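Local atomic coordinates of fatty acid-binding protein homolog 1 (Echinococcus granulosus, PDB entry 1O8V), a protein that binds fatty acids such as palmitate inside a beta-barrel and has been implicated in the uptake, storage and transport of lipids. Residues E74-S84 with H95-T104; A4-K13 with R108-K116. All coordinates share one frame; numbering follows the deposited sequence. Where two conformers were deposited one is given.

Contact 1. Residues E74-S84 with H95-T104; sequences EVTPDSREVAS and HEQDDKTKVT. With PLM (palmitic acid), chain B.
A83 and D98 form an antiparallel hydrogen-bonded pair in the beta hairpin of strands 81-89 and 92-98, part of the fatty acid-binding protein barrel. A83 N donates to D98 O, and D98 N to A83 O, both at 2.9 Å. S84 and Q97 follow as a non-hydrogen-bonded pair.

Polar side chains gather on the E74 carboxylate. OE1 accepts three bonds. H95 NE2 donates to E74 OE1 over 3.0 Å on the syn lone pair, with ring and carboxylate nearly coplanar. S84 OG uses the anti lone pair. Q97 NE2 reaches E74 OE1 from above the carboxylate plane, at 3.1 Å. Three donors would favour a charged carboxylate.

The second polar group is a salt-bridge network. R80 grips D78 side-on, with NE and NH2 each on one oxygen. Its chain bends at chi3 (-68°), and R80 NH1 meets D99 OD2 at 3.0 Å. The guanidinium and the D99 carboxylate stand 83° apart, and the bond is bent (134°).

V82 adds apolar contact: its CG1 lies 3.5 Å from D99 CB. The palmitate chain bends past Q97, R80 and D78. Its C6 lies 3.3 Å from Q97 OE1, and water 2 joins that same OE1 to R80 NH2 and T104 OG1.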
loop_
_atom_site.group_PDB
_atom_site.type_symbol
_atom_site.label_atom_id
_atom_site.label_comp_id
_atom_site.label_asym_id
_atom_site.label_seq_id
_atom_site.Cartn_x
_atom_site.Cartn_y
_atom_site.Cartn_z
ATOM N N GLU A 74 10.118 7.279 0.058
ATOM C CA GLU A 74 8.693 7.376 0.239
ATOM C C GLU A 74 8.403 7.925 1.628
ATOM O O GLU A 74 9.178 7.731 2.558
ATOM C CB GLU A 74 8.047 5.987 0.025
ATOM C CG GLU A 74 6.563 5.956 0.329
ATOM C CD GLU A 74 5.900 4.601 0.099
ATOM O OE1 GLU A 74 6.610 3.583 -0.142
ATOM O OE2 GLU A 74 4.644 4.595 0.161
ATOM N N VAL A 75 7.307 8.669 1.768
ATOM C CA VAL A 75 6.783 9.010 3.064
ATOM C C VAL A 75 5.458 8.238 3.235
ATOM O O VAL A 75 4.565 8.315 2.395
ATOM C CB VAL A 75 6.569 10.510 3.220
ATOM C CG1 VAL A 75 6.037 10.809 4.565
ATOM C CG2 VAL A 75 7.905 11.241 2.967
ATOM N N THR A 76 5.367 7.435 4.290
ATOM C CA THR A 76 4.151 6.681 4.576
ATOM C C THR A 76 3.040 7.601 5.101
ATOM O O THR A 76 3.316 8.734 5.486
ATOM C CB THR A 76 4.453 5.581 5.623
ATOM O OG1 THR A 76 4.885 6.179 6.858
ATOM C CG2 THR A 76 5.593 4.702 5.146
ATOM N N PRO A 77 1.800 7.121 5.118
ATOM C CA PRO A 77 0.686 7.945 5.587
ATOM C C PRO A 77 0.849 8.425 7.023
ATOM O O PRO A 77 0.324 9.475 7.327
ATOM C CB PRO A 77 -0.513 7.019 5.452
ATOM C CG PRO A 77 -0.142 6.110 4.351
ATOM C CD PRO A 77 1.323 5.829 4.600
ATOM N N ASP A 78 1.562 7.684 7.880
ATOM C CA ASP A 78 1.810 8.063 9.271
ATOM C C ASP A 78 3.097 8.887 9.431
ATOM O O ASP A 78 3.544 9.142 10.539
ATOM C CB ASP A 78 1.860 6.819 10.179
ATOM C CG ASP A 78 2.961 5.896 9.817
ATOM O OD1 ASP A 78 3.027 5.476 8.645
ATOM O OD2 ASP A 78 3.811 5.537 10.645
ATOM N N SER A 79 3.675 9.277 8.306
ATOM C CA SER A 79 4.801 10.223 8.197
ATOM C C SER A 79 6.120 9.621 8.743
ATOM O O SER A 79 6.799 10.211 9.602
ATOM C CB SER A 79 4.493 11.545 8.886
ATOM O OG SER A 79 5.465 12.500 8.502
ATOM N N ARG A 80 6.419 8.386 8.325
ATOM C CA ARG A 80 7.749 7.829 8.420
ATOM C C ARG A 80 8.410 7.990 7.067
ATOM O O ARG A 80 7.795 7.726 6.032
ATOM C CB ARG A 80 7.733 6.340 8.779
ATOM C CG ARG A 80 7.446 6.040 10.225
ATOM C CD ARG A 80 7.247 4.536 10.526
ATOM N NE ARG A 80 6.009 4.091 9.896
ATOM C CZ ARG A 80 5.913 3.188 8.922
ATOM N NH1 ARG A 80 6.971 2.539 8.492
ATOM N NH2 ARG A 80 4.735 2.997 8.363
ATOM N N GLU A 81 9.685 8.352 7.094
ATOM C CA GLU A 81 10.528 8.392 5.892
ATOM C C GLU A 81 11.065 6.988 5.672
ATOM O O GLU A 81 11.693 6.409 6.554
ATOM C CB GLU A 81 11.701 9.362 6.091
ATOM C CG GLU A 81 11.286 10.827 6.048
ATOM C CD GLU A 81 12.466 11.792 6.040
ATOM O OE1 GLU A 81 13.520 11.465 5.445
ATOM O OE2 GLU A 81 12.331 12.899 6.613
ATOM N N VAL A 82 10.766 6.412 4.522
ATOM C CA VAL A 82 11.206 5.056 4.236
ATOM C C VAL A 82 11.908 4.931 2.911
ATOM O O VAL A 82 11.690 5.733 2.013
ATOM C CB VAL A 82 10.021 4.067 4.297
ATOM C CG1 VAL A 82 9.351 4.165 5.650
ATOM C CG2 VAL A 82 9.022 4.312 3.177
ATOM N N ALA A 83 12.755 3.922 2.798
ATOM C CA ALA A 83 13.349 3.537 1.536
ATOM C C ALA A 83 12.479 2.447 0.952
ATOM O O ALA A 83 12.293 1.392 1.578
ATOM C CB ALA A 83 14.747 3.049 1.735
ATOM N N SER A 84 11.956 2.680 -0.234
ATOM C CA SER A 84 11.023 1.742 -0.875
ATOM C C SER A 84 11.505 1.177 -2.191
ATOM O O SER A 84 12.346 1.773 -2.860
ATOM C CB SER A 84 9.668 2.434 -1.071
ATOM O OG SER A 84 9.163 2.798 0.202
ATOM N N HIS A 95 6.121 -4.630 -2.768
ATOM C CA HIS A 95 6.411 -3.271 -2.362
ATOM C C HIS A 95 6.994 -3.337 -0.941
ATOM O O HIS A 95 6.284 -3.615 0.010
ATOM C CB HIS A 95 5.096 -2.498 -2.403
ATOM C CG HIS A 95 5.176 -1.057 -1.994
ATOM N ND1 HIS A 95 4.054 -0.253 -1.990
ATOM C CD2 HIS A 95 6.208 -0.262 -1.596
ATOM C CE1 HIS A 95 4.378 0.951 -1.566
ATOM N NE2 HIS A 95 5.676 0.986 -1.348
ATOM N N GLU A 96 8.306 -3.114 -0.812
ATOM C CA GLU A 96 8.942 -3.050 0.507
ATOM C C GLU A 96 9.132 -1.613 0.964
ATOM O O GLU A 96 9.349 -0.730 0.149
ATOM C CB GLU A 96 10.297 -3.747 0.541
ATOM C CG GLU A 96 11.326 -3.067 -0.349
ATOM C CD GLU A 96 12.656 -3.806 -0.384
ATOM O OE1 GLU A 96 12.807 -4.850 -1.060
ATOM O OE2 GLU A 96 13.575 -3.279 0.273
ATOM N N GLN A 97 9.097 -1.407 2.273
ATOM C CA GLN A 97 9.287 -0.092 2.900
ATOM C C GLN A 97 10.178 -0.266 4.121
ATOM O O GLN A 97 9.745 -0.833 5.130
ATOM C CB GLN A 97 7.962 0.511 3.357
ATOM C CG GLN A 97 6.959 0.763 2.269
ATOM C CD GLN A 97 5.636 1.171 2.790
ATOM O OE1 GLN A 97 5.169 0.632 3.801
ATOM N NE2 GLN A 97 4.960 2.050 2.053
ATOM N N ASP A 98 11.409 0.226 4.059
ATOM C CA ASP A 98 12.358 0.116 5.163
ATOM C C ASP A 98 12.413 1.445 5.901
ATOM O O ASP A 98 12.869 2.448 5.348
ATOM C CB ASP A 98 13.736 -0.238 4.580
ATOM C CG ASP A 98 14.825 -0.214 5.598
ATOM O OD1 ASP A 98 14.526 -0.308 6.810
ATOM O OD2 ASP A 98 16.022 -0.134 5.221
ATOM N N ASP A 99 11.998 1.451 7.167
ATOM C CA ASP A 99 11.986 2.665 7.961
ATOM C C ASP A 99 13.183 2.760 8.916
ATOM O O ASP A 99 13.271 3.699 9.710
ATOM C CB ASP A 99 10.630 2.866 8.677
ATOM C CG ASP A 99 10.392 1.894 9.810
ATOM O OD1 ASP A 99 11.349 1.444 10.446
ATOM O OD2 ASP A 99 9.250 1.560 10.145
ATOM N N LYS A 100 14.089 1.788 8.802
ATOM C CA LYS A 100 15.360 1.670 9.567
ATOM C C LYS A 100 15.201 0.931 10.894
ATOM O O LYS A 100 16.220 0.586 11.546
ATOM C CB LYS A 100 16.076 3.012 9.798
ATOM C CG LYS A 100 16.370 3.819 8.569
ATOM C CD LYS A 100 16.903 5.200 8.992
ATOM C CE LYS A 100 17.431 6.027 7.827
ATOM N NZ LYS A 100 16.828 7.403 7.821
ATOM N N THR A 101 13.957 0.708 11.318
ATOM C CA THR A 101 13.671 -0.158 12.457
ATOM C C THR A 101 12.958 -1.423 11.993
ATOM O O THR A 101 13.315 -2.527 12.419
ATOM C CB THR A 101 12.804 0.562 13.483
ATOM O OG1 THR A 101 13.543 1.664 14.054
ATOM C CG2 THR A 101 12.456 -0.361 14.674
ATOM N N LYS A 102 11.911 -1.230 11.179
ATOM C CA LYS A 102 11.119 -2.302 10.597
ATOM C C LYS A 102 11.113 -2.211 9.090
ATOM O O LYS A 102 11.114 -1.117 8.538
ATOM C CB LYS A 102 9.675 -2.198 11.066
ATOM C CG LYS A 102 9.455 -2.325 12.549
ATOM C CD LYS A 102 9.882 -3.663 13.079
ATOM C CE LYS A 102 9.539 -3.811 14.552
ATOM N NZ LYS A 102 10.104 -5.076 15.120
ATOM N N VAL A 103 11.024 -3.365 8.440
ATOM C CA VAL A 103 10.723 -3.414 7.018
ATOM C C VAL A 103 9.280 -3.890 6.909
ATOM O O VAL A 103 8.906 -4.906 7.491
ATOM C CB VAL A 103 11.667 -4.344 6.234
ATOM C CG1 VAL A 103 11.307 -4.356 4.762
ATOM C CG2 VAL A 103 13.099 -3.928 6.395
ATOM N N THR A 104 8.485 -3.135 6.165
ATOM C CA THR A 104 7.117 -3.512 5.850
ATOM C C THR A 104 7.115 -4.138 4.467
ATOM O O THR A 104 7.663 -3.554 3.535
ATOM C CB THR A 104 6.188 -2.305 5.863
ATOM O OG1 THR A 104 6.218 -1.663 7.148
ATOM C CG2 THR A 104 4.750 -2.733 5.627
HETATM C C1 PLM B . -2.729 -0.844 1.244
HETATM O O1 PLM B . -3.977 -1.010 1.538
HETATM O O2 PLM B . -2.446 -0.549 -0.008
HETATM C C2 PLM B . -1.684 -1.008 2.344
HETATM C C3 PLM B . -0.774 0.203 2.487
HETATM C C4 PLM B . 0.089 0.019 3.738
HETATM C C5 PLM B . 1.103 1.150 3.862
HETATM C C6 PLM B . 2.091 0.954 5.023
HETATM C C7 PLM B . 1.490 0.945 6.431
HETATM C C8 PLM B . 1.477 2.344 6.995
HETATM C C9 PLM B . 0.756 2.481 8.326
HETATM C CA PLM B . 0.158 3.871 8.446
HETATM C CB PLM B . -1.314 3.875 8.764
HETATM C CC PLM B . -1.949 5.264 8.766
HETATM C CD PLM B . -3.365 5.219 8.234
HETATM C CE PLM B . -3.525 5.662 6.789
HETATM C CF PLM B . -4.958 5.432 6.317
HETATM C CG PLM B . -5.210 5.839 4.868
HETATM O O HOH W 1 2.799 3.904 1.937
HETATM O O HOH W 2 5.332 0.868 6.454
HETATM O O HOH W 3 8.481 -0.060 7.582
HETATM O O HOH W 4 11.721 6.180 9.295
HETATM O O HOH W 5 14.173 -0.705 0.978
#

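Contact 2. Residues A4-K13 with R108-K116; sequences AFLGTWKMEK and RVVEGNELK. With PLM (palmitic acid), chain B.
The turn end of the hairpin made by strands 103-111 and 114-121 packs here against F5, just ahead of strand 7-15, and W9 on it. E111 to E114 form its type II' turn. No hydrogen bond crosses between 4-13 and 108-116, and the contact is mainly apolar.

L115 lies over one face of the W9 indole. Its CD1 sits 3.7 Å from the centroid of the five-membered ring in a CH-pi contact, while L115 CB approaches W9 CE3 at 3.6 Å. N113 O comes to the indole edge, 3.6 Å from W9 CZ3. W9 NE1 donates to F5 O over 2.9 Å, which helps to set the indole's rotation.

V110 puts CG2 between the two aromatics, 3.6 Å from F5 CD1 and 3.9 Å from W9 CH2. The F5 ring turns its edge to L115 CD1 and to R108 O.

R108 extends from CG to NE away from F5. Its NH2 gives palmitate O2 a nearly straight 3.0 Å bond (174°); R128 and Y130 also bind the ligand.

Strand 7-15 runs between strands 40-47 and 124-132. F5 also touches M93 of strand 92-98, and K116 NZ is hydrogen-bonded to T129 OG1 of strand 124-132.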
loop_
_atom_site.group_PDB
_atom_site.type_symbol
_atom_site.label_atom_id
_atom_site.label_comp_id
_atom_site.label_asym_id
_atom_site.label_seq_id
_atom_site.Cartn_x
_atom_site.Cartn_y
_atom_site.Cartn_z
ATOM N N ALA A 4 -2.026 -5.262 -14.724
ATOM C CA ALA A 4 -3.156 -5.849 -14.004
ATOM C C ALA A 4 -3.686 -4.948 -12.884
ATOM O O ALA A 4 -4.851 -5.039 -12.501
ATOM C CB ALA A 4 -2.768 -7.220 -13.444
ATOM N N PHE A 5 -2.822 -4.069 -12.393
ATOM C CA PHE A 5 -3.136 -3.223 -11.260
ATOM C C PHE A 5 -3.693 -1.857 -11.649
ATOM O O PHE A 5 -4.193 -1.132 -10.783
ATOM C CB PHE A 5 -1.862 -3.055 -10.420
ATOM C CG PHE A 5 -1.347 -4.336 -9.889
ATOM C CD1 PHE A 5 -1.890 -4.885 -8.740
ATOM C CD2 PHE A 5 -0.349 -5.040 -10.558
ATOM C CE1 PHE A 5 -1.440 -6.087 -8.250
ATOM C CE2 PHE A 5 0.093 -6.248 -10.072
ATOM C CZ PHE A 5 -0.444 -6.773 -8.924
ATOM N N LEU A 6 -3.627 -1.495 -12.929
ATOM C CA LEU A 6 -4.055 -0.182 -13.382
ATOM C C LEU A 6 -5.545 0.052 -13.159
ATOM O O LEU A 6 -6.373 -0.835 -13.401
ATOM C CB LEU A 6 -3.695 0.042 -14.867
ATOM C CG LEU A 6 -2.185 -0.030 -15.165
ATOM C CD1 LEU A 6 -1.911 0.205 -16.658
ATOM C CD2 LEU A 6 -1.376 0.951 -14.310
ATOM N N GLY A 7 -5.876 1.248 -12.678
ATOM C CA GLY A 7 -7.256 1.652 -12.486
ATOM C C GLY A 7 -7.524 2.134 -11.072
ATOM O O GLY A 7 -6.593 2.481 -10.319
ATOM N N THR A 8 -8.804 2.190 -10.731
ATOM C CA THR A 8 -9.255 2.694 -9.447
ATOM C C THR A 8 -9.860 1.537 -8.655
ATOM O O THR A 8 -10.638 0.737 -9.186
ATOM C CB THR A 8 -10.284 3.799 -9.667
ATOM O OG1 THR A 8 -9.645 4.894 -10.323
ATOM C CG2 THR A 8 -10.783 4.387 -8.318
ATOM N N TRP A 9 -9.498 1.458 -7.376
ATOM C CA TRP A 9 -9.890 0.380 -6.484
ATOM C C TRP A 9 -10.381 0.934 -5.136
ATOM O O TRP A 9 -9.721 1.787 -4.532
ATOM C CB TRP A 9 -8.674 -0.508 -6.190
ATOM C CG TRP A 9 -7.974 -1.050 -7.398
ATOM C CD1 TRP A 9 -6.974 -0.457 -8.102
ATOM C CD2 TRP A 9 -8.244 -2.296 -8.060
ATOM N NE1 TRP A 9 -6.595 -1.264 -9.151
ATOM C CE2 TRP A 9 -7.364 -2.392 -9.148
ATOM C CE3 TRP A 9 -9.139 -3.337 -7.838
ATOM C CZ2 TRP A 9 -7.331 -3.511 -10.003
ATOM C CZ3 TRP A 9 -9.129 -4.445 -8.697
ATOM C CH2 TRP A 9 -8.233 -4.521 -9.767
ATOM N N LYS A 10 -11.485 0.402 -4.636
ATOM C CA LYS A 10 -12.115 0.897 -3.405
ATOM C C LYS A 10 -11.962 -0.131 -2.288
ATOM O O LYS A 10 -12.297 -1.286 -2.457
ATOM C CB LYS A 10 -13.607 1.196 -3.636
ATOM C CG LYS A 10 -14.391 1.548 -2.378
ATOM C CD LYS A 10 -13.757 2.706 -1.636
ATOM C CE LYS A 10 -14.357 2.918 -0.258
ATOM N NZ LYS A 10 -14.131 4.315 0.176
ATOM N N MET A 11 -11.456 0.264 -1.124
ATOM C CA MET A 11 -11.255 -0.736 -0.069
ATOM C C MET A 11 -12.585 -1.157 0.542
ATOM O O MET A 11 -13.404 -0.297 0.939
ATOM C CB MET A 11 -10.305 -0.238 1.034
ATOM C CG MET A 11 -9.799 -1.421 1.865
ATOM S SD MET A 11 -8.974 -0.953 3.384
ATOM C CE MET A 11 -10.293 -0.594 4.307
ATOM N N GLU A 12 -12.808 -2.465 0.578
ATOM C CA GLU A 12 -14.032 -3.069 1.101
ATOM C C GLU A 12 -13.896 -3.575 2.525
ATOM O O GLU A 12 -14.809 -3.393 3.345
ATOM C CB GLU A 12 -14.446 -4.229 0.180
ATOM C CG GLU A 12 -14.795 -3.788 -1.238
ATOM C CD GLU A 12 -16.181 -3.164 -1.352
ATOM O OE1 GLU A 12 -16.910 -3.099 -0.327
ATOM O OE2 GLU A 12 -16.539 -2.755 -2.475
ATOM N N LYS A 13 -12.786 -4.248 2.819
ATOM C CA LYS A 13 -12.537 -4.781 4.149
ATOM C C LYS A 13 -11.049 -4.735 4.462
ATOM O O LYS A 13 -10.207 -4.685 3.563
ATOM C CB LYS A 13 -13.068 -6.218 4.307
ATOM C CG LYS A 13 -12.870 -7.076 3.141
ATOM C CD LYS A 13 -13.681 -8.366 3.208
ATOM C CE LYS A 13 -13.173 -9.353 2.165
ATOM N NZ LYS A 13 -13.843 -10.685 2.274
ATOM N N ARG A 108 0.563 -7.058 -3.448
ATOM C CA ARG A 108 -0.744 -6.828 -4.046
ATOM C C ARG A 108 -0.972 -7.846 -5.141
ATOM O O ARG A 108 -0.101 -8.052 -5.969
ATOM C CB ARG A 108 -0.839 -5.417 -4.617
ATOM C CG ARG A 108 -0.766 -4.327 -3.525
ATOM C CD ARG A 108 -0.819 -2.908 -4.028
ATOM N NE ARG A 108 -0.801 -1.981 -2.902
ATOM C CZ ARG A 108 0.268 -1.345 -2.472
ATOM N NH1 ARG A 108 1.441 -1.500 -3.045
ATOM N NH2 ARG A 108 0.170 -0.588 -1.399
ATOM N N VAL A 109 -2.133 -8.479 -5.114
ATOM C CA VAL A 109 -2.520 -9.416 -6.182
ATOM C C VAL A 109 -3.921 -9.110 -6.667
ATOM O O VAL A 109 -4.762 -8.696 -5.880
ATOM C CB VAL A 109 -2.440 -10.845 -5.700
ATOM C CG1 VAL A 109 -1.037 -11.151 -5.192
ATOM C CG2 VAL A 109 -3.468 -11.141 -4.630
ATOM N N VAL A 110 -4.147 -9.324 -7.957
ATOM C CA VAL A 110 -5.434 -9.058 -8.570
ATOM C C VAL A 110 -5.984 -10.356 -9.154
ATOM O O VAL A 110 -5.294 -11.093 -9.861
ATOM C CB VAL A 110 -5.304 -8.024 -9.667
ATOM C CG1 VAL A 110 -6.562 -7.997 -10.586
ATOM C CG2 VAL A 110 -5.043 -6.658 -9.066
ATOM N N GLU A 111 -7.248 -10.586 -8.868
ATOM C CA GLU A 111 -7.982 -11.659 -9.520
ATOM C C GLU A 111 -9.340 -11.098 -9.851
ATOM O O GLU A 111 -10.146 -10.825 -8.955
ATOM C CB GLU A 111 -8.110 -12.869 -8.621
ATOM C CG GLU A 111 -8.890 -14.037 -9.244
ATOM C CD GLU A 111 -8.244 -14.585 -10.513
ATOM O OE1 GLU A 111 -7.051 -14.935 -10.470
ATOM O OE2 GLU A 111 -8.918 -14.623 -11.570
ATOM N N GLY A 112 -9.581 -10.916 -11.140
ATOM C CA GLY A 112 -10.826 -10.346 -11.614
ATOM C C GLY A 112 -11.029 -8.959 -11.059
ATOM O O GLY A 112 -10.179 -8.070 -11.250
ATOM N N ASN A 113 -12.132 -8.789 -10.349
ATOM C CA ASN A 113 -12.527 -7.474 -9.873
ATOM C C ASN A 113 -11.952 -7.172 -8.503
ATOM O O ASN A 113 -12.267 -6.139 -7.931
ATOM C CB ASN A 113 -14.068 -7.363 -9.829
ATOM C CG ASN A 113 -14.681 -7.043 -11.189
ATOM O OD1 ASN A 113 -14.031 -6.463 -12.066
ATOM N ND2 ASN A 113 -15.960 -7.408 -11.358
ATOM N N GLU A 114 -11.087 -8.043 -7.989
ATOM C CA GLU A 114 -10.649 -7.915 -6.602
ATOM C C GLU A 114 -9.150 -7.741 -6.487
ATOM O O GLU A 114 -8.410 -8.519 -7.055
ATOM C CB GLU A 114 -11.049 -9.159 -5.846
ATOM C CG GLU A 114 -10.779 -9.096 -4.352
ATOM C CD GLU A 114 -11.631 -10.082 -3.574
ATOM O OE1 GLU A 114 -11.103 -11.164 -3.256
ATOM O OE2 GLU A 114 -12.823 -9.765 -3.290
ATOM N N LEU A 115 -8.702 -6.718 -5.753
ATOM C CA LEU A 115 -7.282 -6.558 -5.418
ATOM C C LEU A 115 -7.095 -6.852 -3.940
ATOM O O LEU A 115 -7.804 -6.296 -3.106
ATOM C CB LEU A 115 -6.841 -5.130 -5.723
ATOM C CG LEU A 115 -5.351 -4.791 -5.606
ATOM C CD1 LEU A 115 -5.022 -3.686 -6.567
ATOM C CD2 LEU A 115 -5.003 -4.404 -4.166
ATOM N N LYS A 116 -6.146 -7.721 -3.609
ATOM C CA LYS A 116 -5.855 -8.058 -2.224
ATOM C C LYS A 116 -4.451 -7.581 -1.889
ATOM O O LYS A 116 -3.482 -7.965 -2.541
ATOM C CB LYS A 116 -6.002 -9.564 -1.933
ATOM C CG LYS A 116 -7.439 -10.024 -1.805
ATOM C CD LYS A 116 -7.528 -11.300 -0.955
ATOM C CE LYS A 116 -8.982 -11.664 -0.646
ATOM N NZ LYS A 116 -9.544 -10.998 0.572
HETATM C C1 PLM B . -2.729 -0.844 1.244
HETATM O O1 PLM B . -3.977 -1.010 1.538
HETATM O O2 PLM B . -2.446 -0.549 -0.008
HETATM C C2 PLM B . -1.684 -1.008 2.344
HETATM C C3 PLM B . -0.774 0.203 2.487
HETATM C C4 PLM B . 0.089 0.019 3.738
HETATM C C5 PLM B . 1.103 1.150 3.862
HETATM C C6 PLM B . 2.091 0.954 5.023
HETATM C C7 PLM B . 1.490 0.945 6.431
HETATM C C8 PLM B . 1.477 2.344 6.995
HETATM C C9 PLM B . 0.756 2.481 8.326
HETATM C CA PLM B . 0.158 3.871 8.446
HETATM C CB PLM B . -1.314 3.875 8.764
HETATM C CC PLM B . -1.949 5.264 8.766
HETATM C CD PLM B . -3.365 5.219 8.234
HETATM C CE PLM B . -3.525 5.662 6.789
HETATM C CF PLM B . -4.958 5.432 6.317
HETATM C CG PLM B . -5.210 5.839 4.868
HETATM O O HOH W 6 -12.179 -11.908 -0.198
#

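In the fold
From the N terminus, the chain enters contact 2 at once through 4-13. It then passes helices 17-24 and 28-36 and the strands from 40-47 onward before reaching contact 1. There 74-84 and 95-104 close a short span of ten residues, most of them in the hairpin's own strands. Strand 103-111 leads on to 108-116, which closes contact 2 across 94 residues. Contact 1 is therefore nested inside contact 2. The first joins hairpin strands 81-89 and 92-98 and brings in the end of strand 72-75; the second brings the first strand against a late hairpin of the same curled sheet. Their centres lie about 22 Å apart, but H95 ND1 and R108 NH1 probably share a hydrogen bond. Both touch palmitate, contact 1 at its chain and contact 2 at its carboxylate.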